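Local coordinates for protein beta-agarase B (Zobellia galactanivorans, PDB 4ATF) that cleaves the beta-1,4-linkages between beta-D-galactose and alpha-L-3,6-anhydro-galactose in agarose, at random along the chain and with retention of the anomeric configuration, at residues I113-K118 against D297-Y302; S126-L131 against I139-A144. The protein carries 1 engineered substitution. One frame throughout, in Å; residues are numbered along the deposited sequence.

Overall arrangement
Both contacts belong to the curved beta-sandwich (jelly roll) of family GH16, one in each of its facing layers. Contact 1 joins strand 111-118 to strand 293-306 in the outer layer, next to a sodium site. Contact 2 is the hairpin of strands 125-132 and 137-145 in the inner layer, whose far side carries the agarose-binding cleft. Along the chain the hairpin follows strand 111-118, so contact 2 is nested in the loop that contact 1 closes. Their centres are about 11 Å apart, and they meet through core side chains: I113 CG2 lies 3.7 Å from I141 CD1, and A117 and I299 pack on L142 and V128. The cleft hairpin thus rests on the outer layer.

Contact 1 of 2, residues I113-K118 against D297-Y302; sequences IEARAK and DWIRIY. With NA (sodium ion), chain I.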
loop_
_atom_site.group_PDB
_atom_site.type_symbol
_atom_site.label_atom_id
_atom_site.label_comp_id
_atom_site.label_asym_id
_atom_site.label_seq_id
_atom_site.Cartn_x
_atom_site.Cartn_y
_atom_site.Cartn_z
ATOM N N ILE A 113 10.514 1.577 6.206
ATOM C CA ILE A 113 10.300 1.614 4.760
ATOM C C ILE A 113 9.511 2.849 4.410
ATOM O O ILE A 113 8.523 3.131 5.073
ATOM C CB ILE A 113 9.522 0.366 4.312
ATOM C CG1 ILE A 113 10.313 -0.906 4.652
ATOM C CG2 ILE A 113 9.190 0.440 2.812
ATOM C CD1 ILE A 113 9.466 -2.219 4.441
ATOM N N GLU A 114 9.958 3.576 3.380
ATOM C CA GLU A 114 9.376 4.842 3.001
ATOM C C GLU A 114 9.368 5.006 1.488
ATOM O O GLU A 114 10.414 4.867 0.784
ATOM C CB GLU A 114 10.190 5.967 3.658
ATOM C CG GLU A 114 9.577 7.372 3.532
ATOM C CD GLU A 114 10.494 8.439 4.163
ATOM O OE1 GLU A 114 11.428 8.901 3.478
ATOM O OE2 GLU A 114 10.272 8.837 5.336
ATOM N N ALA A 115 8.199 5.342 0.969
ATOM C CA ALA A 115 8.038 5.606 -0.462
ATOM C C ALA A 115 7.765 7.069 -0.680
ATOM O O ALA A 115 6.949 7.628 0.046
ATOM C CB ALA A 115 6.843 4.840 -0.973
ATOM N N ARG A 116 8.430 7.686 -1.667
ATOM C CA ARG A 116 8.059 9.007 -2.087
ATOM C C ARG A 116 7.127 8.840 -3.330
ATOM O O ARG A 116 7.553 8.329 -4.399
ATOM C CB ARG A 116 9.312 9.860 -2.381
ATOM C CG ARG A 116 8.983 11.282 -2.960
ATOM C CD ARG A 116 10.223 12.159 -3.124
ATOM N NE ARG A 116 9.816 13.607 -3.251
ATOM C CZ ARG A 116 9.671 14.250 -4.397
ATOM N NH1 ARG A 116 9.917 13.622 -5.556
ATOM N NH2 ARG A 116 9.293 15.531 -4.412
ATOM N N ALA A 117 5.850 9.218 -3.189
ATOM C CA ALA A 117 4.860 8.848 -4.193
ATOM C C ALA A 117 3.842 9.941 -4.373
ATOM O O ALA A 117 3.627 10.806 -3.468
ATOM C CB ALA A 117 4.109 7.469 -3.771
ATOM N N LYS A 118 3.145 9.896 -5.492
ATOM C CA LYS A 118 2.091 10.867 -5.805
ATOM C C LYS A 118 0.756 10.152 -6.042
ATOM O O LYS A 118 0.541 9.499 -7.075
ATOM C CB LYS A 118 2.505 11.721 -7.017
ATOM C CG LYS A 118 1.556 12.860 -7.366
ATOM C CD LYS A 118 2.149 13.638 -8.583
ATOM C CE LYS A 118 1.055 14.343 -9.270
ATOM N NZ LYS A 118 1.180 15.649 -8.684
ATOM N N ASP A 297 8.462 7.838 -7.001
ATOM C CA ASP A 297 9.819 8.334 -7.288
ATOM C C ASP A 297 10.862 7.356 -6.698
ATOM O O ASP A 297 11.857 7.015 -7.359
ATOM C CB ASP A 297 9.967 9.760 -6.690
ATOM C CG ASP A 297 11.310 10.425 -7.022
ATOM O OD1 ASP A 297 12.055 9.908 -7.878
ATOM O OD2 ASP A 297 11.628 11.479 -6.410
ATOM N N TRP A 298 10.628 6.883 -5.475
ATOM C CA TRP A 298 11.548 5.895 -4.856
ATOM C C TRP A 298 10.938 5.213 -3.653
ATOM O O TRP A 298 9.916 5.662 -3.103
ATOM C CB TRP A 298 12.934 6.523 -4.481
ATOM C CG TRP A 298 12.934 7.928 -3.765
ATOM C CD1 TRP A 298 13.321 9.174 -4.302
ATOM C CD2 TRP A 298 12.622 8.176 -2.377
ATOM N NE1 TRP A 298 13.257 10.167 -3.292
ATOM C CE2 TRP A 298 12.830 9.580 -2.124
ATOM C CE3 TRP A 298 12.174 7.354 -1.328
ATOM C CZ2 TRP A 298 12.610 10.159 -0.846
ATOM C CZ3 TRP A 298 11.932 7.930 -0.068
ATOM C CH2 TRP A 298 12.159 9.327 0.157
ATOM N N ILE A 299 11.555 4.112 -3.260
ATOM C CA ILE A 299 11.195 3.401 -2.071
ATOM C C ILE A 299 12.505 3.006 -1.386
ATOM O O ILE A 299 13.409 2.405 -2.027
ATOM C CB ILE A 299 10.227 2.210 -2.339
ATOM C CG1 ILE A 299 9.792 1.563 -0.970
ATOM C CG2 ILE A 299 10.848 1.217 -3.328
ATOM C CD1 ILE A 299 8.578 0.623 -1.146
ATOM N N ARG A 300 12.661 3.431 -0.127
ATOM C CA ARG A 300 13.926 3.242 0.556
ATOM C C ARG A 300 13.626 2.443 1.826
ATOM O O ARG A 300 12.556 2.603 2.455
ATOM C CB ARG A 300 14.612 4.600 0.821
ATOM C CG ARG A 300 13.891 5.531 1.867
ATOM C CD ARG A 300 14.578 6.941 1.759
ATOM N NE ARG A 300 14.023 7.830 2.804
ATOM C CZ ARG A 300 14.770 8.475 3.719
ATOM N NH1 ARG A 300 16.122 8.430 3.706
ATOM N NH2 ARG A 300 14.168 9.257 4.632
ATOM N N ILE A 301 14.564 1.578 2.178
ATOM C CA ILE A 301 14.396 0.577 3.211
ATOM C C ILE A 301 15.672 0.599 4.090
ATOM O O ILE A 301 16.792 0.545 3.563
ATOM C CB ILE A 301 14.278 -0.839 2.574
ATOM C CG1 ILE A 301 12.986 -0.934 1.709
ATOM C CG2 ILE A 301 14.349 -1.889 3.680
ATOM C CD1 ILE A 301 13.116 -1.794 0.383
ATOM N N TYR A 302 15.503 0.715 5.412
ATOM C CA TYR A 302 16.655 0.788 6.337
ATOM C C TYR A 302 16.465 -0.186 7.492
ATOM O O TYR A 302 15.327 -0.435 7.935
ATOM C CB TYR A 302 16.808 2.205 6.939
ATOM C CG TYR A 302 17.159 3.255 5.947
ATOM C CD1 TYR A 302 16.177 3.820 5.103
ATOM C CD2 TYR A 302 18.478 3.700 5.838
ATOM C CE1 TYR A 302 16.509 4.778 4.170
ATOM C CE2 TYR A 302 18.834 4.699 4.884
ATOM C CZ TYR A 302 17.824 5.232 4.084
ATOM O OH TYR A 302 18.162 6.214 3.160
HETATM NA NA NA I . 13.199 8.121 -8.930
HETATM O O HOH W 1 15.122 9.449 -8.399
#
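E114 OE1 is gripped by two nitrogens of R300, NE at 2.9 Å from OE1 and NH2 at 3.0 Å from the same oxygen. E114 OE1 lies at the edge of the guanidinium, close to its plane, while both nitrogens reach it from one face of the carboxylate, well above that plane. R300 CG sits between the backbone N and the carbonyl carbon (chi1 68°), from where the extended chain runs alongside E114. E114 OE2 turns to Y112 and R200, while R300 also donates to the carbonyls of I17 and P18. An alanine in place of R300 would probably leave E114 OE1 without its ionic mate and open a gap beside the carboxylate.

The strands are antiparallel, with E114 and R300 bonded through both backbone amides. A classic beta bulge interrupts this pairing: D297 and W298 both face R116, whose N donates to W298 O (2.9 Å) while its O accepts from D297 N (2.8 Å). R116 CB lies 3.5 Å from the centroid of the six-membered ring of W298, a CH-pi contact over the face. Farther out, R116 NH1 forms a salt bridge to D297 OD2 (2.9 Å). The other carboxylate oxygen, D297 OD1, and the carbonyl O of D297 bind the sodium ion, completed by N37, E39, G81 and a water. On the opposite face, turned into the sandwich, I113 CG2 packs 4.0 Å from I299 CG1.

Contact 2 of 2, residues S126-L131 against I139-A144; sequences SDVWLL and IDILDA. Engineered in segment 139-144: D143 (natural residue Glu). With GAL (beta-D-galactopyranose), chain E; AAL (3,6-anhydro-alpha-L-galactopyranose), chain B.
W129 CB rests on the backbone of the opposite strand, 3.5 Å from I139 O and close to D140 CA. CG stands between the backbone N and the carbonyl carbon (chi1 53°), which carries the indole away from strand 137-145 into the cleft. There the galactose lies over one face of the ring, its C5 3.7 Å above the plane and above its centre, with CE2 3.6 Å from GAL C6. At the far tip, W129 CH2 comes to 3.5 Å from O5 of the anhydrogalactose, met obliquely.

D127, D140 and D143 line the same side as W129. D143, an engineered replacement of the natural glutamate that is the proton donor by similarity, is hydrogen-bonded through OD2 to H165; its OD1 is 3.1 Å from D127 OD1, two acceptors without a bond. A classic beta bulge interrupts the hairpin: V128 O takes both I141 N (2.7 Å) and L142 N (2.9 Å). I141 is the extra residue, and its CD1 packs 4.0 Å from L130 CD2 among the core side chains behind the cleft.

By adding one residue, the bulge brings D140 and position 143 to the same side as E138, the nucleophile by similarity, as in the ExDxxE motif of the family. The hairpin therefore presents acidic groups and an aromatic platform to the agarose chain, while its other face, apart from S126, is aliphatic.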
loop_
_atom_site.group_PDB
_atom_site.type_symbol
_atom_site.label_atom_id
_atom_site.label_comp_id
_atom_site.label_asym_id
_atom_site.label_seq_id
_atom_site.Cartn_x
_atom_site.Cartn_y
_atom_site.Cartn_z
ATOM N N SER A 126 -4.458 4.053 -4.581
ATOM C CA SER A 126 -2.991 4.115 -4.800
ATOM C C SER A 126 -2.338 3.464 -3.597
ATOM O O SER A 126 -2.531 3.945 -2.488
ATOM C CB SER A 126 -2.560 5.584 -4.856
ATOM O OG SER A 126 -3.180 6.263 -5.939
ATOM N N ASP A 127 -1.640 2.334 -3.772
ATOM C CA ASP A 127 -1.228 1.484 -2.635
ATOM C C ASP A 127 0.273 1.199 -2.617
ATOM O O ASP A 127 0.851 0.824 -3.665
ATOM C CB ASP A 127 -1.923 0.115 -2.761
ATOM C CG ASP A 127 -3.434 0.218 -2.672
ATOM O OD1 ASP A 127 -3.895 0.969 -1.794
ATOM O OD2 ASP A 127 -4.156 -0.448 -3.498
ATOM N N VAL A 128 0.874 1.261 -1.417
ATOM C CA VAL A 128 2.177 0.672 -1.139
ATOM C C VAL A 128 1.958 -0.097 0.157
ATOM O O VAL A 128 1.584 0.492 1.187
ATOM C CB VAL A 128 3.259 1.770 -0.884
ATOM C CG1 VAL A 128 4.617 1.156 -0.487
ATOM C CG2 VAL A 128 3.423 2.661 -2.141
ATOM N N TRP A 129 2.224 -1.404 0.145
ATOM C CA TRP A 129 1.878 -2.248 1.293
ATOM C C TRP A 129 2.804 -3.448 1.456
ATOM O O TRP A 129 3.634 -3.736 0.525
ATOM C CB TRP A 129 0.377 -2.624 1.237
ATOM C CG TRP A 129 -0.147 -3.241 -0.011
ATOM C CD1 TRP A 129 -0.117 -2.726 -1.305
ATOM C CD2 TRP A 129 -0.815 -4.505 -0.094
ATOM N NE1 TRP A 129 -0.750 -3.607 -2.165
ATOM C CE2 TRP A 129 -1.197 -4.698 -1.443
ATOM C CE3 TRP A 129 -1.174 -5.485 0.880
ATOM C CZ2 TRP A 129 -1.883 -5.851 -1.874
ATOM C CZ3 TRP A 129 -1.891 -6.629 0.458
ATOM C CH2 TRP A 129 -2.233 -6.802 -0.927
ATOM N N LEU A 130 2.706 -4.146 2.609
ATOM C CA LEU A 130 3.551 -5.325 2.926
ATOM C C LEU A 130 2.600 -6.477 3.182
ATOM O O LEU A 130 1.547 -6.278 3.859
ATOM C CB LEU A 130 4.364 -5.115 4.224
ATOM C CG LEU A 130 5.202 -3.819 4.202
ATOM C CD1 LEU A 130 5.911 -3.703 5.592
ATOM C CD2 LEU A 130 6.224 -3.791 3.030
ATOM N N LEU A 131 2.920 -7.676 2.693
ATOM C CA LEU A 131 1.942 -8.825 2.856
ATOM C C LEU A 131 2.764 -10.091 3.076
ATOM O O LEU A 131 3.676 -10.354 2.269
ATOM C CB LEU A 131 1.073 -8.989 1.587
ATOM C CG LEU A 131 0.048 -10.116 1.595
ATOM C CD1 LEU A 131 -0.977 -9.765 2.683
ATOM C CD2 LEU A 131 -0.642 -10.195 0.201
ATOM N N ILE A 139 0.606 -4.921 6.286
ATOM C CA ILE A 139 0.851 -3.585 6.841
ATOM C C ILE A 139 0.707 -2.606 5.677
ATOM O O ILE A 139 1.377 -2.793 4.637
ATOM C CB ILE A 139 2.272 -3.440 7.462
ATOM C CG1 ILE A 139 2.413 -4.346 8.708
ATOM C CG2 ILE A 139 2.514 -1.897 7.844
ATOM C CD1 ILE A 139 3.907 -4.666 9.077
ATOM N N ASP A 140 -0.220 -1.640 5.778
ATOM C CA ASP A 140 -0.298 -0.575 4.754
ATOM C C ASP A 140 0.779 0.489 4.915
ATOM O O ASP A 140 1.104 0.862 6.043
ATOM C CB ASP A 140 -1.544 0.226 4.933
ATOM C CG ASP A 140 -2.771 -0.547 4.765
ATOM O OD1 ASP A 140 -2.810 -1.674 4.210
ATOM O OD2 ASP A 140 -3.732 0.050 5.292
ATOM N N ILE A 141 1.412 0.970 3.875
ATOM C CA ILE A 141 2.288 2.115 4.107
ATOM C C ILE A 141 1.536 3.330 3.519
ATOM O O ILE A 141 1.382 4.433 4.160
ATOM C CB ILE A 141 3.677 1.865 3.485
ATOM C CG1 ILE A 141 4.356 0.678 4.205
ATOM C CG2 ILE A 141 4.580 3.145 3.529
ATOM C CD1 ILE A 141 5.512 0.091 3.396
ATOM N N LEU A 142 0.943 3.102 2.353
ATOM C CA LEU A 142 0.124 4.173 1.711
ATOM C C LEU A 142 -1.155 3.466 1.194
ATOM O O LEU A 142 -1.067 2.430 0.502
ATOM C CB LEU A 142 0.835 4.766 0.494
ATOM C CG LEU A 142 0.041 5.742 -0.427
ATOM C CD1 LEU A 142 -0.505 6.965 0.343
ATOM C CD2 LEU A 142 0.971 6.230 -1.647
ATOM N N ASP A 143 -2.318 4.008 1.491
ATOM C CA ASP A 143 -3.548 3.468 0.911
ATOM C C ASP A 143 -4.464 4.694 0.807
ATOM O O ASP A 143 -4.932 5.255 1.837
ATOM C CB ASP A 143 -4.148 2.336 1.799
ATOM C CG ASP A 143 -5.621 1.956 1.384
ATOM O OD1 ASP A 143 -6.024 1.885 0.223
ATOM O OD2 ASP A 143 -6.416 1.657 2.254
ATOM N N ALA A 144 -4.633 5.210 -0.410
ATOM C CA ALA A 144 -5.331 6.519 -0.588
ATOM C C ALA A 144 -6.141 6.526 -1.855
ATOM O O ALA A 144 -5.708 5.952 -2.859
ATOM C CB ALA A 144 -4.258 7.722 -0.624
HETATM C C1 GAL E . -5.450 -3.558 2.256
HETATM C C2 GAL E . -6.233 -4.821 1.933
HETATM C C3 GAL E . -5.622 -5.744 0.873
HETATM C C4 GAL E . -5.390 -4.872 -0.376
HETATM C C5 GAL E . -4.594 -3.597 0.029
HETATM C C6 GAL E . -4.206 -2.705 -1.164
HETATM O O2 GAL E . -6.245 -5.533 3.137
HETATM O O3 GAL E . -6.620 -6.757 0.657
HETATM O O4 GAL E . -6.651 -4.488 -0.859
HETATM O O5 GAL E . -5.184 -2.817 1.078
HETATM O O6 GAL E . -3.425 -1.656 -0.587
HETATM C C1 AAL B . -6.209 -8.097 1.005
HETATM C C2 AAL B . -7.464 -9.013 0.909
HETATM C C3 AAL B . -6.974 -10.494 0.793
HETATM C C4 AAL B . -6.005 -10.783 -0.295
HETATM C C5 AAL B . -4.833 -9.917 0.108
HETATM C C6 AAL B . -4.679 -10.413 1.574
HETATM O O2 AAL B . -8.223 -8.657 -0.244
HETATM O O3 AAL B . -6.057 -10.779 1.915
HETATM O O4 AAL B . -5.598 -12.098 -0.540
HETATM O O5 AAL B . -5.109 -8.490 0.077
HETATM O O HOH W 2 -5.793 7.134 -5.535
#